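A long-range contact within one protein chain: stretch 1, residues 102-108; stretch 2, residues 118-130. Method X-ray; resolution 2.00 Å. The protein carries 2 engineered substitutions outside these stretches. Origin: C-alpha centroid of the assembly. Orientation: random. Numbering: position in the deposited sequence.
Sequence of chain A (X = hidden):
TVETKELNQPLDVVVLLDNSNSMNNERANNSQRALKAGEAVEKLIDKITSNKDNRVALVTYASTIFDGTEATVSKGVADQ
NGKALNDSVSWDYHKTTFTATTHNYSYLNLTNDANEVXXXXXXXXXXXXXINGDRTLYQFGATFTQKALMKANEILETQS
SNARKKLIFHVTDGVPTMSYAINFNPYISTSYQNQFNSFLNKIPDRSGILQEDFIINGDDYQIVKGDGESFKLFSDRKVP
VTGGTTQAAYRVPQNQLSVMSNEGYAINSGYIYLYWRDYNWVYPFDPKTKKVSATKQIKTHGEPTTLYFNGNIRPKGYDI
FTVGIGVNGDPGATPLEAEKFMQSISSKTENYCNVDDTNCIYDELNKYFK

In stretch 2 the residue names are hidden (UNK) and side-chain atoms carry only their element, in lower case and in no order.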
ATOM      1  N   THR A 102      16.213   1.591   2.049  1.00 20.79           N
ATOM      2  CA  THR A 102      15.392   2.071   0.925  1.00 20.11           C
ATOM      3  C   THR A 102      16.146   3.171   0.215  1.00 20.13           C
ATOM      4  O   THR A 102      17.010   3.793   0.811  1.00 20.78           O
ATOM      5  CB  THR A 102      14.027   2.638   1.421  1.00 19.56           C
ATOM      6  OG1 THR A 102      14.257   3.646   2.414  1.00 20.94           O
ATOM      7  CG2 THR A 102      13.136   1.509   2.021  1.00 18.26           C
ATOM      8  N   HIS A 103      15.835   3.392  -1.058  1.00 20.17           N
ATOM      9  CA  HIS A 103      16.204   4.615  -1.749  1.00 20.46           C
ATOM     10  C   HIS A 103      15.585   5.821  -1.023  1.00 20.18           C
ATOM     11  O   HIS A 103      14.475   5.746  -0.507  1.00 19.51           O
ATOM     12  CB  HIS A 103      15.600   4.616  -3.157  1.00 20.95           C
ATOM     13  CG  HIS A 103      16.096   3.525  -4.058  1.00 24.33           C
ATOM     14  ND1 HIS A 103      17.429   3.378  -4.395  1.00 25.60           N
ATOM     15  CD2 HIS A 103      15.428   2.564  -4.740  1.00 24.25           C
ATOM     16  CE1 HIS A 103      17.559   2.367  -5.235  1.00 25.83           C
ATOM     17  NE2 HIS A 103      16.362   1.851  -5.454  1.00 25.59           N
ATOM     18  N   ASN A 104      16.288   6.941  -1.027  1.00 20.22           N
ATOM     19  CA  ASN A 104      15.750   8.194  -0.493  1.00 19.89           C
ATOM     20  C   ASN A 104      15.115   8.951  -1.637  1.00 19.45           C
ATOM     21  O   ASN A 104      15.750   9.778  -2.303  1.00 17.58           O
ATOM     22  CB  ASN A 104      16.829   9.047   0.158  1.00 20.18           C
ATOM     23  CG  ASN A 104      16.258  10.244   0.895  1.00 21.42           C
ATOM     24  OD1 ASN A 104      15.047  10.462   0.894  1.00 22.29           O
ATOM     25  ND2 ASN A 104      17.119  10.980   1.594  1.00 17.95           N
ATOM     26  N   TYR A 105      13.839   8.646  -1.865  1.00 19.17           N
ATOM     27  CA  TYR A 105      13.106   9.281  -2.934  1.00 19.11           C
ATOM     28  C   TYR A 105      12.121  10.301  -2.340  1.00 19.11           C
ATOM     29  O   TYR A 105      11.167  10.732  -3.003  1.00 18.17           O
ATOM     30  CB  TYR A 105      12.377   8.219  -3.779  1.00 19.08           C
ATOM     31  CG  TYR A 105      13.262   7.346  -4.677  1.00 19.54           C
ATOM     32  CD1 TYR A 105      14.507   7.786  -5.150  1.00 20.05           C
ATOM     33  CD2 TYR A 105      12.817   6.100  -5.082  1.00 20.31           C
ATOM     34  CE1 TYR A 105      15.286   6.966  -5.993  1.00 21.26           C
ATOM     35  CE2 TYR A 105      13.568   5.277  -5.901  1.00 20.00           C
ATOM     36  CZ  TYR A 105      14.791   5.714  -6.364  1.00 22.16           C
ATOM     37  OH  TYR A 105      15.501   4.878  -7.188  1.00 23.35           O
ATOM     38  N   SER A 106      12.366  10.693  -1.091  1.00 18.66           N
ATOM     39  CA  SER A 106      11.429  11.572  -0.388  1.00 17.73           C
ATOM     40  C   SER A 106      12.059  12.918   0.023  1.00 17.91           C
ATOM     41  O   SER A 106      13.291  13.041   0.168  1.00 15.67           O
ATOM     42  CB  SER A 106      10.832  10.843   0.813  1.00 18.19           C
ATOM     43  OG  SER A 106      10.027   9.744   0.369  1.00 18.83           O
ATOM     44  N   TYR A 107      11.192  13.923   0.161  1.00 17.48           N
ATOM     45  CA  TYR A 107      11.525  15.162   0.856  1.00 18.04           C
ATOM     46  C   TYR A 107      10.422  15.490   1.859  1.00 17.71           C
ATOM     47  O   TYR A 107       9.354  15.963   1.485  1.00 17.85           O
ATOM     48  CB  TYR A 107      11.762  16.324  -0.104  1.00 18.04           C
ATOM     49  CG  TYR A 107      12.653  17.358   0.511  1.00 18.71           C
ATOM     50  CD1 TYR A 107      14.036  17.305   0.311  1.00 21.48           C
ATOM     51  CD2 TYR A 107      12.142  18.355   1.341  1.00 20.79           C
ATOM     52  CE1 TYR A 107      14.873  18.215   0.888  1.00 20.03           C
ATOM     53  CE2 TYR A 107      12.993  19.285   1.944  1.00 20.59           C
ATOM     54  CZ  TYR A 107      14.363  19.192   1.699  1.00 20.36           C
ATOM     55  OH  TYR A 107      15.243  20.086   2.255  1.00 22.65           O
ATOM     56  N   LEU A 108      10.714  15.260   3.136  1.00 17.97           N
ATOM     57  CA  LEU A 108       9.676  15.103   4.155  1.00 17.90           C
ATOM     58  C   LEU A 108       9.360  16.380   4.940  1.00 18.70           C
ATOM     59  O   LEU A 108       8.514  16.364   5.832  1.00 18.85           O
ATOM     60  CB  LEU A 108      10.032  13.942   5.097  1.00 17.40           C
ATOM     61  CG  LEU A 108      10.128  12.549   4.439  1.00 16.26           C
ATOM     62  CD1 LEU A 108      10.737  11.477   5.389  1.00 13.65           C
ATOM     63  CD2 LEU A 108       8.734  12.114   3.982  1.00 13.09           C
ATOM     64  N   UNK A 118      15.044  21.996  -5.336  1.00 24.73           N
ATOM     65  CA  UNK A 118      15.974  21.282  -6.207  1.00 24.44           C
ATOM     66  C   UNK A 118      16.374  19.903  -5.670  1.00 23.23           C
ATOM     67  O   UNK A 118      16.537  18.961  -6.439  1.00 23.74           O
ATOM     68  o   UNK A 118      16.205  23.396  -8.088  1.00 29.88           O
ATOM     69  c   UNK A 118      17.275  22.074  -6.376  1.00 24.98           C
ATOM     70  c   UNK A 118      17.145  23.279  -7.298  1.00 26.37           C
ATOM     71  n   UNK A 118      18.113  24.183  -7.199  1.00 27.25           N
ATOM     72  N   UNK A 119      16.591  19.799  -4.364  1.00 22.25           N
ATOM     73  CA  UNK A 119      16.884  18.497  -3.753  1.00 21.17           C
ATOM     74  C   UNK A 119      15.683  17.566  -3.936  1.00 20.63           C
ATOM     75  O   UNK A 119      15.843  16.422  -4.381  1.00 20.34           O
ATOM     76  c   UNK A 119      18.466  19.396  -2.038  1.00 20.55           C
ATOM     77  c   UNK A 119      17.186  18.604  -2.259  1.00 21.06           C
ATOM     78  c   UNK A 119      17.358  17.232  -1.665  1.00 19.67           C
ATOM     79  c   UNK A 119      18.565  19.966  -0.650  1.00 21.54           C
ATOM     80  N   UNK A 120      14.495  18.067  -3.598  1.00 19.90           N
ATOM     81  CA  UNK A 120      13.239  17.301  -3.802  1.00 19.25           C
ATOM     82  C   UNK A 120      13.147  16.747  -5.229  1.00 19.26           C
ATOM     83  O   UNK A 120      13.035  15.531  -5.433  1.00 19.25           O
ATOM     84  c   UNK A 120       9.746  18.433  -2.493  1.00 17.72           C
ATOM     85  c   UNK A 120      10.630  17.582  -3.396  1.00 18.39           C
ATOM     86  c   UNK A 120      10.086  17.477  -4.800  1.00 15.07           C
ATOM     87  c   UNK A 120      12.031  18.173  -3.435  1.00 19.02           C
ATOM     88  N   UNK A 121      13.271  17.628  -6.220  1.00 19.06           N
ATOM     89  CA  UNK A 121      13.136  17.224  -7.608  1.00 19.01           C
ATOM     90  C   UNK A 121      14.231  16.221  -8.054  1.00 19.43           C
ATOM     91  O   UNK A 121      13.949  15.354  -8.873  1.00 18.65           O
ATOM     92  c   UNK A 121      11.943  19.410  -8.344  1.00 20.83           C
ATOM     93  n   UNK A 121      11.907  20.963 -11.892  1.00 24.16           N
ATOM     94  c   UNK A 121      13.114  18.443  -8.534  1.00 19.38           C
ATOM     95  c   UNK A 121      12.017  20.555  -9.364  1.00 21.42           C
ATOM     96  c   UNK A 121      11.654  20.017 -10.735  1.00 25.65           C
ATOM     97  N   UNK A 122      15.447  16.331  -7.503  1.00 19.35           N
ATOM     98  CA  UNK A 122      16.531  15.359  -7.774  1.00 20.19           C
ATOM     99  C   UNK A 122      16.208  13.967  -7.202  1.00 20.53           C
ATOM    100  O   UNK A 122      16.729  12.946  -7.657  1.00 21.16           O
ATOM    101  o   UNK A 122      17.994  15.583  -5.805  1.00 21.62           O
ATOM    102  c   UNK A 122      17.872  15.848  -7.209  1.00 19.88           C
ATOM    103  N   UNK A 123      15.340  13.927  -6.203  1.00 20.65           N
ATOM    104  CA  UNK A 123      14.967  12.662  -5.585  1.00 20.27           C
ATOM    105  C   UNK A 123      13.745  11.963  -6.228  1.00 20.03           C
ATOM    106  O   UNK A 123      13.363  10.858  -5.806  1.00 19.81           O
ATOM    107  c   UNK A 123      15.733  13.166  -1.891  1.00 22.19           C
ATOM    108  n   UNK A 123      17.961  14.471   0.690  1.00 22.51           N
ATOM    109  c   UNK A 123      16.850  14.074   0.100  1.00 22.65           C
ATOM    110  n   UNK A 123      15.719  14.102   0.772  1.00 25.31           N
ATOM    111  c   UNK A 123      14.730  12.892  -4.113  1.00 20.28           C
ATOM    112  n   UNK A 123      16.888  13.648  -1.155  1.00 21.92           N
ATOM    113  c   UNK A 123      16.017  13.129  -3.352  1.00 21.12           C
ATOM    114  N   UNK A 124      13.167  12.584  -7.257  1.00 18.96           N
ATOM    115  CA  UNK A 124      12.028  12.014  -7.962  1.00 18.50           C
ATOM    116  C   UNK A 124      12.504  10.829  -8.831  1.00 19.09           C
ATOM    117  O   UNK A 124      13.187  11.031  -9.819  1.00 19.20           O
ATOM    118  c   UNK A 124      10.648  14.174  -8.017  1.00 17.36           C
ATOM    119  c   UNK A 124      10.272  15.391  -8.854  1.00 15.21           C
ATOM    120  c   UNK A 124      11.335  13.090  -8.854  1.00 18.66           C
ATOM    121  c   UNK A 124      10.310  12.476  -9.803  1.00 16.99           C
ATOM    122  N   UNK A 125      12.139   9.585  -8.471  1.00 19.88           N
ATOM    123  CA  UNK A 125      12.482   8.474  -9.367  1.00 19.89           C
ATOM    124  C   UNK A 125      11.658   8.490 -10.676  1.00 21.12           C
ATOM    125  O   UNK A 125      10.527   9.021 -10.714  1.00 21.21           O
ATOM    126  c   UNK A 125      12.104   7.253  -8.543  1.00 19.96           C
ATOM    127  c   UNK A 125      10.906   7.726  -7.737  1.00 19.92           C
ATOM    128  c   UNK A 125      11.319   9.134  -7.322  1.00 19.27           C
ATOM    129  N   UNK A 126      12.222   7.882 -11.726  1.00 21.25           N
ATOM    130  CA  UNK A 126      11.597   7.783 -13.039  1.00 21.83           C
ATOM    131  C   UNK A 126      11.454   6.309 -13.392  1.00 21.70           C
ATOM    132  O   UNK A 126      11.063   5.949 -14.502  1.00 21.27           O
ATOM    133  n   UNK A 126      12.416  12.932 -15.072  1.00 33.55           N
ATOM    134  c   UNK A 126      12.679  10.018 -13.824  1.00 23.82           C
ATOM    135  c   UNK A 126      11.625  12.328 -13.964  1.00 31.25           C
ATOM    136  c   UNK A 126      12.465   8.505 -14.091  1.00 22.04           C
ATOM    137  c   UNK A 126      11.427  10.822 -14.156  1.00 28.03           C
ATOM    138  N   UNK A 127      11.787   5.446 -12.440  1.00 22.28           N
ATOM    139  CA  UNK A 127      11.682   4.008 -12.657  1.00 22.27           C
ATOM    140  C   UNK A 127      11.379   3.358 -11.320  1.00 22.42           C
ATOM    141  O   UNK A 127      11.685   3.942 -10.279  1.00 21.41           O
ATOM    142  c   UNK A 127      12.975   1.960 -13.696  1.00 22.84           C
ATOM    143  c   UNK A 127      11.872   1.616 -14.695  1.00 24.59           C
ATOM    144  o   UNK A 127      10.759   1.250 -14.258  1.00 22.38           O
ATOM    145  c   UNK A 127      12.995   3.457 -13.297  1.00 22.89           C
ATOM    146  o   UNK A 127      12.101   1.719 -15.925  1.00 25.38           O
ATOM    147  N   UNK A 128      10.764   2.167 -11.367  1.00 23.10           N
ATOM    148  CA  UNK A 128      10.505   1.306 -10.197  1.00 23.57           C
ATOM    149  C   UNK A 128      11.298  -0.030 -10.305  1.00 24.54           C
ATOM    150  O   UNK A 128      11.871  -0.319 -11.362  1.00 24.99           O
ATOM    151  c   UNK A 128       9.006   1.050 -10.075  1.00 23.21           C
ATOM    152  N   UNK A 129      11.335  -0.838  -9.237  1.00 25.28           N
ATOM    153  CA  UNK A 129      12.148  -2.080  -9.228  1.00 25.93           C
ATOM    154  C   UNK A 129      11.666  -3.145 -10.203  1.00 26.44           C
ATOM    155  O   UNK A 129      10.476  -3.214 -10.541  1.00 24.93           O
ATOM    156  o   UNK A 129      14.982  -1.795  -7.789  1.00 28.49           O
ATOM    157  c   UNK A 129      14.201  -1.296  -6.928  1.00 27.70           C
ATOM    158  c   UNK A 129      12.263  -2.732  -7.843  1.00 26.09           C
ATOM    159  c   UNK A 129      12.822  -1.881  -6.695  1.00 27.96           C
ATOM    160  o   UNK A 129      14.491  -0.292  -6.247  1.00 29.19           O
ATOM    161  N   UNK A 130      12.623  -3.975 -10.626  1.00 27.29           N
ATOM    162  CA  UNK A 130      12.402  -5.027 -11.610  1.00 29.10           C
ATOM    163  C   UNK A 130      12.749  -6.362 -10.973  1.00 29.80           C
ATOM    164  O   UNK A 130      13.753  -6.475 -10.273  1.00 29.28           O
ATOM    165  c   UNK A 130      12.928  -5.667 -14.026  1.00 31.93           C
ATOM    166  n   UNK A 130      12.882  -5.195 -15.321  1.00 35.01           N
ATOM    167  c   UNK A 130      12.538  -6.176 -16.137  1.00 36.09           C
ATOM    168  n   UNK A 130      12.341  -7.267 -15.418  1.00 35.59           N
ATOM    169  c   UNK A 130      13.283  -4.793 -12.856  1.00 29.94           C
ATOM    170  c   UNK A 130      12.594  -6.979 -14.095  1.00 34.18           C
TER
HETATM  171  O   HOH W   1      14.132   2.898  -8.325  1.00 29.08           O

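Position 118, in the helix that opens the stretch, carries two carbons, the second bearing one oxygen and one nitrogen; it lies out of reach of stretch 1. A short amide of this kind is Asn118. Position 119 has four carbons, forked at the first, with one arm two carbons long. A carbon of the short arm meets the edge of the Tyr107 ring. The fork at CB identifies Ile119, and the contact is CG2 of Ile119 to CE1 of Tyr107, 3.7 Å.

Position 120 also has four carbons, but forked at the second, and it packs against the root of the Tyr107 side chain. This is Leu120, whose CG lies 3.7 Å from CB of Tyr107. At position 121 four carbons run in a row to a terminal nitrogen, out of reach of stretch 1: Lys121. Position 122 has one carbon and one oxygen and again touches nothing across the contact. It is Ser122, and its OG turns back to the helix backbone, donating to O of Ile119 at 2.7 Å.

Position 123 shows three carbons, a nitrogen, and then a carbon carrying two more nitrogens. This end touches Asn104, Ser106 and Tyr107; a carbon bonded to three nitrogens is a guanidinium, so the residue is Arg123. NH1 of Arg123 donates to O of Ser106 at 2.7 Å with an angle of 159°, the acceptor lying near the guanidinium plane, where the N-H bonds point. ND2 of Asn104 sits over one face of the group, 3.4 Å from CZ of Arg123. The nearly extended chain, with chi2 and chi3 both t, carries the charge to this carbonyl.

Position 124 has four carbons, forked at the first with one two-carbon arm, and its CB points away from stretch 1: Ile124. Position 125 has three carbons that close a ring onto the backbone nitrogen, and they lie over one face of the Tyr105 ring; the ring closure marks Pro125. Its CB lies 3.6 Å from the centroid of the Tyr105 ring and 13° off the ring normal, a CH-pi contact over the face.

Position 126, four carbons ending in nitrogen, is out of reach and is Lys126. Position 127 has three carbons, the third with two oxygens, and its end leads away; this is Glu127, whose OE2 accepts from the backbone N of position 128. Position 128 has a single side-chain carbon, which points away from stretch 1 and does not touch it: Ala128. Position 129 repeats the three carbons and two oxygens, but here the end comes nearer to His103. In Glu129, OE2 accepts from NE2 of His103 at 3.0 Å, near the imidazole plane. Position 130, one carbon and a five-membered ring of three carbons and two nitrogens, is His130, beyond reach.

The contact joins polar and apolar parts. Arg123 binds a backbone carbonyl, while its own O approaches CA of Tyr105 at 3.3 Å in a CA-H...O contact. Tyr107 packs against Ile119 and Leu120, Tyr105 against Pro125, and the His103–Glu129 hydrogen bond adds a further tie. Together the stretches bury 503 Å².

Stretch 2 118-130: NILKSRIPKEAEH
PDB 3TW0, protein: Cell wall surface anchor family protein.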